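Long-range contacts in glyoxalase family protein (Listeria monocytogenes, PDB 2P7P), which probably catalyses the hydration of the antibiotic fosfomycin as a manganese-dependent member of the fosfomycin resistance protein family: residues 4-9 with 51-56; 28-33 with 45-50; 81-86 with 105-110. One frame throughout, in Å; residues are numbered along the deposited sequence.

Contact 1: 4-9 with 51-56. With MN (manganese (II) ion), chain I; SO4 (sulfate ion), chain H.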
loop_
_atom_site.group_PDB
_atom_site.type_symbol
_atom_site.label_atom_id
_atom_site.label_comp_id
_atom_site.label_asym_id
_atom_site.label_seq_id
_atom_site.Cartn_x
_atom_site.Cartn_y
_atom_site.Cartn_z
ATOM N N GLY A 4 -7.300 -9.361 7.424
ATOM C CA GLY A 4 -7.143 -8.844 6.084
ATOM C C GLY A 4 -6.607 -7.432 6.146
ATOM O O GLY A 4 -5.979 -7.038 7.130
ATOM N N LEU A 5 -6.866 -6.668 5.091
ATOM C CA LEU A 5 -6.412 -5.288 5.010
ATOM C C LEU A 5 -7.410 -4.378 5.708
ATOM O O LEU A 5 -8.615 -4.520 5.523
ATOM C CB LEU A 5 -6.282 -4.876 3.548
ATOM C CG LEU A 5 -5.649 -3.526 3.234
ATOM C CD1 LEU A 5 -4.206 -3.478 3.739
ATOM C CD2 LEU A 5 -5.697 -3.323 1.727
ATOM N N SER A 6 -6.913 -3.454 6.521
ATOM C CA SER A 6 -7.795 -2.527 7.207
ATOM C C SER A 6 -7.947 -1.268 6.362
ATOM O O SER A 6 -9.056 -0.879 5.996
ATOM C CB SER A 6 -7.229 -2.156 8.576
ATOM O OG SER A 6 -8.019 -1.149 9.190
ATOM N N HIS A 7 -6.824 -0.636 6.048
ATOM C CA HIS A 7 -6.841 0.583 5.256
ATOM C C HIS A 7 -5.429 1.038 4.940
ATOM O O HIS A 7 -4.454 0.471 5.440
ATOM C CB HIS A 7 -7.562 1.703 6.019
ATOM C CG HIS A 7 -6.934 2.043 7.338
ATOM N ND1 HIS A 7 -7.160 1.310 8.485
ATOM C CD2 HIS A 7 -6.092 3.041 7.692
ATOM C CE1 HIS A 7 -6.488 1.846 9.489
ATOM N NE2 HIS A 7 -5.831 2.898 9.034
ATOM N N ILE A 8 -5.335 2.064 4.102
ATOM C CA ILE A 8 -4.064 2.660 3.720
ATOM C C ILE A 8 -4.218 4.155 3.954
ATOM O O ILE A 8 -5.214 4.761 3.548
ATOM C CB ILE A 8 -3.735 2.407 2.236
ATOM C CG1 ILE A 8 -3.511 0.912 2.001
ATOM C CG2 ILE A 8 -2.500 3.191 1.830
ATOM C CD1 ILE A 8 -3.303 0.554 0.545
ATOM N N THR A 9 -3.243 4.744 4.631
ATOM C CA THR A 9 -3.279 6.161 4.930
ATOM C C THR A 9 -2.146 6.877 4.226
ATOM O O THR A 9 -0.992 6.491 4.361
ATOM C CB THR A 9 -3.162 6.400 6.445
ATOM O OG1 THR A 9 -4.372 5.987 7.091
ATOM C CG2 THR A 9 -2.896 7.866 6.748
ATOM N N GLY A 51 -13.413 -1.225 -3.032
ATOM C CA GLY A 51 -13.415 -2.033 -1.823
ATOM C C GLY A 51 -12.473 -1.548 -0.735
ATOM O O GLY A 51 -12.784 -1.621 0.453
ATOM N N LEU A 52 -11.318 -1.039 -1.140
ATOM C CA LEU A 52 -10.325 -0.570 -0.189
ATOM C C LEU A 52 -10.671 0.719 0.543
ATOM O O LEU A 52 -11.200 1.664 -0.038
ATOM C CB LEU A 52 -8.983 -0.417 -0.901
ATOM C CG LEU A 52 -8.557 -1.705 -1.612
ATOM C CD1 LEU A 52 -7.132 -1.555 -2.117
ATOM C CD2 LEU A 52 -8.651 -2.893 -0.652
ATOM N N TRP A 53 -10.359 0.740 1.831
ATOM C CA TRP A 53 -10.591 1.895 2.684
ATOM C C TRP A 53 -9.335 2.769 2.595
ATOM O O TRP A 53 -8.311 2.454 3.188
ATOM C CB TRP A 53 -10.834 1.406 4.118
ATOM C CG TRP A 53 -11.043 2.469 5.156
ATOM C CD1 TRP A 53 -11.324 3.786 4.940
ATOM C CD2 TRP A 53 -11.020 2.294 6.585
ATOM N NE1 TRP A 53 -11.476 4.442 6.139
ATOM C CE2 TRP A 53 -11.297 3.552 7.164
ATOM C CE3 TRP A 53 -10.795 1.197 7.429
ATOM C CZ2 TRP A 53 -11.353 3.745 8.552
ATOM C CZ3 TRP A 53 -10.852 1.389 8.808
ATOM C CH2 TRP A 53 -11.129 2.654 9.354
ATOM N N ILE A 54 -9.409 3.850 1.824
ATOM C CA ILE A 54 -8.274 4.759 1.659
ATOM C C ILE A 54 -8.494 6.032 2.480
ATOM O O ILE A 54 -9.526 6.682 2.356
ATOM C CB ILE A 54 -8.090 5.162 0.172
ATOM C CG1 ILE A 54 -8.046 3.913 -0.716
ATOM C CG2 ILE A 54 -6.814 5.981 -0.003
ATOM C CD1 ILE A 54 -6.876 2.983 -0.438
ATOM N N CYS A 55 -7.526 6.378 3.323
ATOM C CA CYS A 55 -7.622 7.576 4.150
ATOM C C CYS A 55 -6.576 8.589 3.733
ATOM O O CYS A 55 -5.426 8.237 3.481
ATOM C CB CYS A 55 -7.413 7.235 5.627
ATOM S SG CYS A 55 -8.628 6.090 6.305
ATOM N N ILE A 56 -6.979 9.851 3.663
ATOM C CA ILE A 56 -6.069 10.921 3.286
ATOM C C ILE A 56 -6.024 11.931 4.416
ATOM O O ILE A 56 -7.060 12.329 4.940
ATOM C CB ILE A 56 -6.536 11.635 2.003
ATOM C CG1 ILE A 56 -6.663 10.627 0.857
ATOM C CG2 ILE A 56 -5.549 12.724 1.623
ATOM C CD1 ILE A 56 -5.357 9.977 0.450
HETATM MN MN MN I . -4.449 4.088 10.430
HETATM S S SO4 H . -6.359 6.867 10.026
HETATM O O1 SO4 H . -5.821 5.630 9.445
HETATM O O2 SO4 H . -6.872 7.717 8.932
HETATM O O3 SO4 H . -7.459 6.558 10.956
HETATM O O4 SO4 H . -5.281 7.557 10.763
HETATM O O HOH W 1 -9.234 -1.541 3.284
#
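His7 lies over one face of the Trp53 indole, with CB 3.6 Å from Trp53 CD2. The two side chains run alongside each other. The imidazole turns its edge toward the six-membered ring of Trp53, the planes 50° apart. CG of His7 sits between its backbone N and carbonyl carbon (chi1 59°), which stands the ring up over the indole and lets NE2 reach manganese. The His7 NE2 to manganese distance is 2.3 Å. ND1 donates to Ser6 OG at 2.7 Å, nearly in the ring plane. Together these two bonds restrain the ring's rotation.

Beneath these side chains, strands 4-9 and 52-56 pair in parallel. Ile8 N bonds Trp53 O, and Cys55 N bonds Ile8 O at 2.8 Å. Nearer the start of both strands, a water bridges Ser6 O and Trp53 N. Leu5 CD2 meets Leu52 CD2 at 3.8 Å.

Thr9 OG1 donates to O1 of a sulfate that probably comes from the crystallisation liquor. The same O1 binds the metal, while Cys55 CB packs 3.4 Å from sulfate O2. Glu118 of the second subunit adds OE1 to the manganese, so the site spans the dimer interface. With ND1 engaged as donor to Ser6 OG, NE2 is the nitrogen that binds manganese. Ser6 is thus a second-shell residue that orients a first-shell ligand.

Contact 2: 28-33 with 45-50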
loop_
_atom_site.group_PDB
_atom_site.type_symbol
_atom_site.label_atom_id
_atom_site.label_comp_id
_atom_site.label_asym_id
_atom_site.label_seq_id
_atom_site.Cartn_x
_atom_site.Cartn_y
_atom_site.Cartn_z
ATOM N N ALA A 28 -13.090 7.476 -6.680
ATOM C CA ALA A 28 -13.127 7.363 -5.229
ATOM C C ALA A 28 -14.436 7.842 -4.625
ATOM O O ALA A 28 -14.930 8.919 -4.956
ATOM C CB ALA A 28 -11.968 8.119 -4.617
ATOM N N GLU A 29 -14.988 7.030 -3.727
ATOM C CA GLU A 29 -16.234 7.352 -3.057
ATOM C C GLU A 29 -15.956 7.918 -1.668
ATOM O O GLU A 29 -15.569 7.183 -0.763
ATOM C CB GLU A 29 -17.087 6.096 -2.916
ATOM C CG GLU A 29 -18.548 6.397 -2.645
ATOM C CD GLU A 29 -19.319 5.189 -2.175
ATOM O OE1 GLU A 29 -19.086 4.084 -2.713
ATOM O OE2 GLU A 29 -20.166 5.354 -1.270
ATOM N N GLU A 30 -16.153 9.220 -1.497
ATOM C CA GLU A 30 -15.917 9.840 -0.199
ATOM C C GLU A 30 -16.993 9.397 0.793
ATOM O O GLU A 30 -18.188 9.545 0.542
ATOM C CB GLU A 30 -15.896 11.366 -0.328
ATOM C CG GLU A 30 -15.622 12.094 0.982
ATOM C CD GLU A 30 -15.235 13.552 0.781
ATOM O OE1 GLU A 30 -15.373 14.350 1.734
ATOM O OE2 GLU A 30 -14.781 13.898 -0.326
ATOM N N ILE A 31 -16.557 8.834 1.918
ATOM C CA ILE A 31 -17.486 8.363 2.929
ATOM C C ILE A 31 -17.241 9.043 4.262
ATOM O O ILE A 31 -17.925 8.746 5.242
ATOM C CB ILE A 31 -17.357 6.845 3.183
ATOM C CG1 ILE A 31 -16.881 6.111 1.925
ATOM C CG2 ILE A 31 -18.704 6.301 3.642
ATOM C CD1 ILE A 31 -17.916 5.985 0.829
ATOM N N TYR A 32 -16.270 9.947 4.310
ATOM C CA TYR A 32 -15.966 10.625 5.567
ATOM C C TYR A 32 -15.099 11.865 5.404
ATOM O O TYR A 32 -14.127 11.868 4.656
ATOM C CB TYR A 32 -15.272 9.655 6.526
ATOM C CG TYR A 32 -14.892 10.290 7.835
ATOM C CD1 TYR A 32 -15.836 10.471 8.844
ATOM C CD2 TYR A 32 -13.595 10.760 8.051
ATOM C CE1 TYR A 32 -15.498 11.108 10.038
ATOM C CE2 TYR A 32 -13.247 11.398 9.237
ATOM C CZ TYR A 32 -14.201 11.570 10.224
ATOM O OH TYR A 32 -13.859 12.206 11.395
ATOM N N SER A 33 -15.454 12.918 6.127
ATOM C CA SER A 33 -14.706 14.166 6.075
ATOM C C SER A 33 -14.679 14.768 7.468
ATOM O O SER A 33 -15.725 15.008 8.058
ATOM C CB SER A 33 -15.366 15.145 5.101
ATOM O OG SER A 33 -14.575 16.312 4.945
ATOM N N LYS A 45 -9.902 12.888 5.196
ATOM C CA LYS A 45 -11.072 12.370 4.494
ATOM C C LYS A 45 -10.841 10.893 4.174
ATOM O O LYS A 45 -9.730 10.484 3.834
ATOM C CB LYS A 45 -11.324 13.150 3.198
ATOM C CG LYS A 45 -11.916 14.524 3.409
ATOM C CD LYS A 45 -12.211 15.221 2.091
ATOM C CE LYS A 45 -12.995 16.514 2.319
ATOM N NZ LYS A 45 -13.243 17.287 1.058
ATOM N N PHE A 46 -11.899 10.101 4.298
ATOM C CA PHE A 46 -11.829 8.676 4.027
ATOM C C PHE A 46 -12.574 8.362 2.742
ATOM O O PHE A 46 -13.665 8.874 2.499
ATOM C CB PHE A 46 -12.436 7.894 5.195
ATOM C CG PHE A 46 -11.742 8.135 6.512
ATOM C CD1 PHE A 46 -12.304 7.687 7.699
ATOM C CD2 PHE A 46 -10.516 8.809 6.560
ATOM C CE1 PHE A 46 -11.656 7.906 8.919
ATOM C CE2 PHE A 46 -9.859 9.034 7.776
ATOM C CZ PHE A 46 -10.429 8.583 8.955
ATOM N N PHE A 47 -11.976 7.519 1.915
ATOM C CA PHE A 47 -12.598 7.153 0.659
ATOM C C PHE A 47 -12.675 5.647 0.495
ATOM O O PHE A 47 -11.981 4.897 1.175
ATOM C CB PHE A 47 -11.812 7.734 -0.516
ATOM C CG PHE A 47 -11.554 9.206 -0.411
ATOM C CD1 PHE A 47 -10.447 9.684 0.283
ATOM C CD2 PHE A 47 -12.402 10.117 -1.026
ATOM C CE1 PHE A 47 -10.181 11.054 0.364
ATOM C CE2 PHE A 47 -12.151 11.489 -0.954
ATOM C CZ PHE A 47 -11.035 11.961 -0.257
ATOM N N LEU A 48 -13.549 5.217 -0.404
ATOM C CA LEU A 48 -13.694 3.815 -0.726
ATOM C C LEU A 48 -13.263 3.720 -2.183
ATOM O O LEU A 48 -13.904 4.285 -3.065
ATOM C CB LEU A 48 -15.143 3.362 -0.603
ATOM C CG LEU A 48 -15.582 2.579 0.633
ATOM C CD1 LEU A 48 -16.984 2.046 0.370
ATOM C CD2 LEU A 48 -14.627 1.421 0.919
ATOM N N ILE A 49 -12.158 3.035 -2.433
ATOM C CA ILE A 49 -11.673 2.872 -3.793
ATOM C C ILE A 49 -11.602 1.378 -4.063
ATOM O O ILE A 49 -10.731 0.680 -3.540
ATOM C CB ILE A 49 -10.287 3.518 -3.960
ATOM C CG1 ILE A 49 -10.411 5.031 -3.765
ATOM C CG2 ILE A 49 -9.712 3.182 -5.324
ATOM C CD1 ILE A 49 -9.102 5.771 -3.791
ATOM N N ALA A 50 -12.549 0.895 -4.861
ATOM C CA ALA A 50 -12.635 -0.517 -5.214
ATOM C C ALA A 50 -12.513 -1.422 -3.991
ATOM O O ALA A 50 -11.626 -2.276 -3.922
ATOM C CB ALA A 50 -11.561 -0.871 -6.239
#
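Tyr32 and Phe46 form the apolar centre of this antiparallel beta hairpin. Their side chains lie alongside and point the same way. Tyr32 CD2 rests over one face of the Phe46 ring, toward its rim, 3.4 Å from Phe46 CD1. The ring planes are 32° apart, an oblique pairing. Tyr32 CG is anti to the backbone N (chi1 178°), and this carries its ring out alongside Phe46. Phe46 is packed close to Glu44, probably the proton acceptor, and lies against a bound sulfate. On the Tyr32 and Phe46 side, Ile31 crosses Leu48 at a slant, CG1 4.0 Å from Leu48 CG. Leu128 of the second subunit packs on Ile31 and Tyr32. Helix 15-25 covers the opposite face, where Phe47 meets Thr19. On this helix side Ala28 CB touches Phe47 CB, and also Ile49 CG1 at 3.6 Å.

The strands are joined by backbone bonds. Glu29 and Leu48 make a hydrogen-bonded pair, with Leu48 N to Glu29 O at 2.8 Å. The register then shifts by one residue. Ile31 and Tyr32 both face Phe46, a classic beta bulge. Phe46 O accepts a good bond from Ile31 N at 3.0 Å and a weak one from Tyr32 N. Phe46 N returns a bond to Tyr32 O.

The polar edge is on the face of Glu30, Ser33 and Lys45. The aliphatic part of Glu30 lies against the Phe47 ring, with CB 3.8 Å from Phe47 CE2. Its extended chain then crosses that of Lys45, and the salt bridge is long, with Glu30 OE1 3.7 Å from Lys45 NZ. Lys45 CE lies 3.1 Å from Ser33 OG.

Contact 3: 81-86 with 105-110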
loop_
_atom_site.group_PDB
_atom_site.type_symbol
_atom_site.label_atom_id
_atom_site.label_comp_id
_atom_site.label_asym_id
_atom_site.label_seq_id
_atom_site.Cartn_x
_atom_site.Cartn_y
_atom_site.Cartn_z
ATOM N N GLU A 81 -7.879 3.621 -22.187
ATOM C CA GLU A 81 -8.803 4.576 -21.582
ATOM C C GLU A 81 -8.237 5.236 -20.335
ATOM O O GLU A 81 -8.378 6.448 -20.151
ATOM C CB GLU A 81 -10.140 3.914 -21.244
ATOM C CG GLU A 81 -10.851 3.273 -22.429
ATOM C CD GLU A 81 -12.348 3.074 -22.198
ATOM O OE1 GLU A 81 -12.776 2.875 -21.041
ATOM O OE2 GLU A 81 -13.097 3.104 -23.193
ATOM N N TYR A 82 -7.603 4.452 -19.471
ATOM C CA TYR A 82 -7.029 5.017 -18.257
ATOM C C TYR A 82 -5.832 5.907 -18.580
ATOM O O TYR A 82 -5.616 6.919 -17.921
ATOM C CB TYR A 82 -6.629 3.912 -17.279
ATOM C CG TYR A 82 -7.750 3.528 -16.345
ATOM C CD1 TYR A 82 -8.504 2.370 -16.556
ATOM C CD2 TYR A 82 -8.077 4.341 -15.261
ATOM C CE1 TYR A 82 -9.559 2.030 -15.703
ATOM C CE2 TYR A 82 -9.126 4.023 -14.409
ATOM C CZ TYR A 82 -9.865 2.866 -14.634
ATOM O OH TYR A 82 -10.914 2.574 -13.790
ATOM N N THR A 83 -5.060 5.530 -19.593
ATOM C CA THR A 83 -3.902 6.322 -20.003
ATOM C C THR A 83 -4.404 7.686 -20.480
ATOM O O THR A 83 -3.752 8.716 -20.288
ATOM C CB THR A 83 -3.132 5.626 -21.161
ATOM O OG1 THR A 83 -2.558 4.404 -20.684
ATOM C CG2 THR A 83 -2.029 6.521 -21.707
ATOM N N GLU A 84 -5.582 7.673 -21.095
ATOM C CA GLU A 84 -6.207 8.881 -21.613
ATOM C C GLU A 84 -6.715 9.756 -20.467
ATOM O O GLU A 84 -6.486 10.964 -20.458
ATOM C CB GLU A 84 -7.367 8.494 -22.531
ATOM C CG GLU A 84 -7.971 9.644 -23.304
ATOM C CD GLU A 84 -7.003 10.236 -24.305
ATOM O OE1 GLU A 84 -6.343 9.453 -25.030
ATOM O OE2 GLU A 84 -6.915 11.482 -24.370
ATOM N N ARG A 85 -7.404 9.139 -19.507
ATOM C CA ARG A 85 -7.953 9.848 -18.358
ATOM C C ARG A 85 -6.867 10.496 -17.528
ATOM O O ARG A 85 -7.060 11.565 -16.960
ATOM C CB ARG A 85 -8.742 8.901 -17.460
ATOM C CG ARG A 85 -10.004 8.341 -18.075
ATOM C CD ARG A 85 -10.591 7.240 -17.188
ATOM N NE ARG A 85 -11.068 7.731 -15.900
ATOM C CZ ARG A 85 -11.788 7.002 -15.054
ATOM N NH1 ARG A 85 -12.099 5.751 -15.368
ATOM N NH2 ARG A 85 -12.222 7.520 -13.914
ATOM N N ILE A 86 -5.731 9.820 -17.436
ATOM C CA ILE A 86 -4.601 10.323 -16.678
ATOM C C ILE A 86 -3.926 11.444 -17.465
ATOM O O ILE A 86 -3.585 12.488 -16.915
ATOM C CB ILE A 86 -3.614 9.186 -16.401
ATOM C CG1 ILE A 86 -4.129 8.346 -15.227
ATOM C CG2 ILE A 86 -2.241 9.732 -16.145
ATOM C CD1 ILE A 86 -3.309 7.109 -14.948
ATOM N N ARG A 105 0.154 -5.721 -18.805
ATOM C CA ARG A 105 0.307 -4.278 -19.014
ATOM C C ARG A 105 0.086 -3.499 -17.714
ATOM O O ARG A 105 -0.772 -3.849 -16.899
ATOM C CB ARG A 105 -0.692 -3.782 -20.065
ATOM C CG ARG A 105 -0.655 -4.516 -21.396
ATOM C CD ARG A 105 0.197 -3.809 -22.440
ATOM N NE ARG A 105 -0.316 -2.485 -22.816
ATOM C CZ ARG A 105 -1.570 -2.228 -23.196
ATOM N NH1 ARG A 105 -2.471 -3.202 -23.250
ATOM N NH2 ARG A 105 -1.919 -0.992 -23.540
ATOM N N SER A 106 0.857 -2.433 -17.532
ATOM C CA SER A 106 0.747 -1.597 -16.344
ATOM C C SER A 106 0.880 -0.109 -16.682
ATOM O O SER A 106 1.474 0.255 -17.691
ATOM C CB SER A 106 1.845 -1.961 -15.334
ATOM O OG SER A 106 1.569 -3.153 -14.627
ATOM N N ILE A 107 0.317 0.738 -15.827
ATOM C CA ILE A 107 0.414 2.186 -15.977
ATOM C C ILE A 107 0.961 2.712 -14.646
ATOM O O ILE A 107 0.416 2.402 -13.590
ATOM C CB ILE A 107 -0.969 2.866 -16.199
ATOM C CG1 ILE A 107 -1.718 2.220 -17.358
ATOM C CG2 ILE A 107 -0.771 4.333 -16.526
ATOM C CD1 ILE A 107 -3.115 2.757 -17.531
ATOM N N TYR A 108 2.031 3.499 -14.685
ATOM C CA TYR A 108 2.582 4.051 -13.448
ATOM C C TYR A 108 2.465 5.559 -13.464
ATOM O O TYR A 108 2.781 6.201 -14.460
ATOM C CB TYR A 108 4.048 3.657 -13.278
ATOM C CG TYR A 108 4.255 2.226 -12.838
ATOM C CD1 TYR A 108 4.502 1.214 -13.763
ATOM C CD2 TYR A 108 4.219 1.889 -11.489
ATOM C CE1 TYR A 108 4.718 -0.099 -13.348
ATOM C CE2 TYR A 108 4.427 0.589 -11.068
ATOM C CZ TYR A 108 4.676 -0.398 -11.996
ATOM O OH TYR A 108 4.877 -1.684 -11.555
ATOM N N PHE A 109 2.001 6.125 -12.359
ATOM C CA PHE A 109 1.834 7.570 -12.275
ATOM C C PHE A 109 1.845 8.003 -10.824
ATOM O O PHE A 109 1.636 7.187 -9.921
ATOM C CB PHE A 109 0.520 7.986 -12.954
ATOM C CG PHE A 109 -0.719 7.427 -12.291
ATOM C CD1 PHE A 109 -1.435 8.184 -11.373
ATOM C CD2 PHE A 109 -1.166 6.142 -12.583
ATOM C CE1 PHE A 109 -2.581 7.671 -10.756
ATOM C CE2 PHE A 109 -2.299 5.626 -11.974
ATOM C CZ PHE A 109 -3.012 6.393 -11.056
ATOM N N TYR A 110 2.110 9.284 -10.596
ATOM C CA TYR A 110 2.154 9.827 -9.238
ATOM C C TYR A 110 0.929 10.680 -8.941
ATOM O O TYR A 110 0.134 10.982 -9.824
ATOM C CB TYR A 110 3.376 10.733 -9.043
ATOM C CG TYR A 110 4.720 10.050 -9.063
ATOM C CD1 TYR A 110 5.371 9.767 -10.267
ATOM C CD2 TYR A 110 5.344 9.680 -7.874
ATOM C CE1 TYR A 110 6.620 9.127 -10.281
ATOM C CE2 TYR A 110 6.581 9.043 -7.877
ATOM C CZ TYR A 110 7.210 8.768 -9.079
ATOM O OH TYR A 110 8.421 8.116 -9.068
#
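Helix 81-86 packs on strand 106-110 with the two running nearly the same way, 14° apart and with axes 9.8 Å from each other at closest. Ile86 and Ile107 bury most of the surface, and Phe109 adds a ring face. CD1 of Ile86 comes down over one face of the Phe109 ring, a CH-pi contact, 3.6 Å from the ring centroid and 22° off the normal. The methyl is offset toward the rim, so its nearest ring atom is Phe109 CD2 at 3.3 Å. The two side chains meet at about a right angle. Phe109 holds CG between its backbone N and carbonyl carbon (chi1 63°), and the ring thereby turns a face to the helix.

Ile107, two residues before Phe109, also points toward the helix. Its CD1 sits between two helix residues, 3.7 Å from Tyr82 CB and 3.6 Å from Thr83 OG1. Its other branch, CG2, lies 4.1 Å from Ile86 CD1, so that one methyl of Ile86 serves both strand residues. Tyr82 contributes only its CB here. Its end leads away from the strand, and the side chain packs on Ile2 of the second subunit. Thr83 OG1 bonds to Val79 O, one turn back in the helix.

Phe21 and Ile25 of helix 15-25 and Phe117 and Leu119 of strand 116-120 also pack on Phe109. Strand 116-120 carries the probable manganese ligand Glu118. Between the two segments the contact is almost wholly apolar. Its one polar side-chain atom, Thr83 OG1, is satisfied within its own helix.

Overall arrangement
Contacts 1 and 2 belong to one sheet. Strands 52-58 and 44-49 are neighbours in it, and Ile56 N lies 2.8 Å from Lys45 O, a probable hydrogen bond. Cys55 SG also packs 3.3 Å from Phe46 CD2. The side chains of Cys55 and Phe46 are about 6 Å and 4 Å from that of Glu44, probably the proton acceptor. That of Phe46 also comes within about 3 Å of a sulfate and 8 Å of a manganese. Contact 1 supplies His7 to the metal. Contact 3 lies across the chain's centre, about 21 Å from each of the others between centres, and touches neither. Its Ile107 side chain is about 6 Å from that of Glu118, a probable manganese ligand.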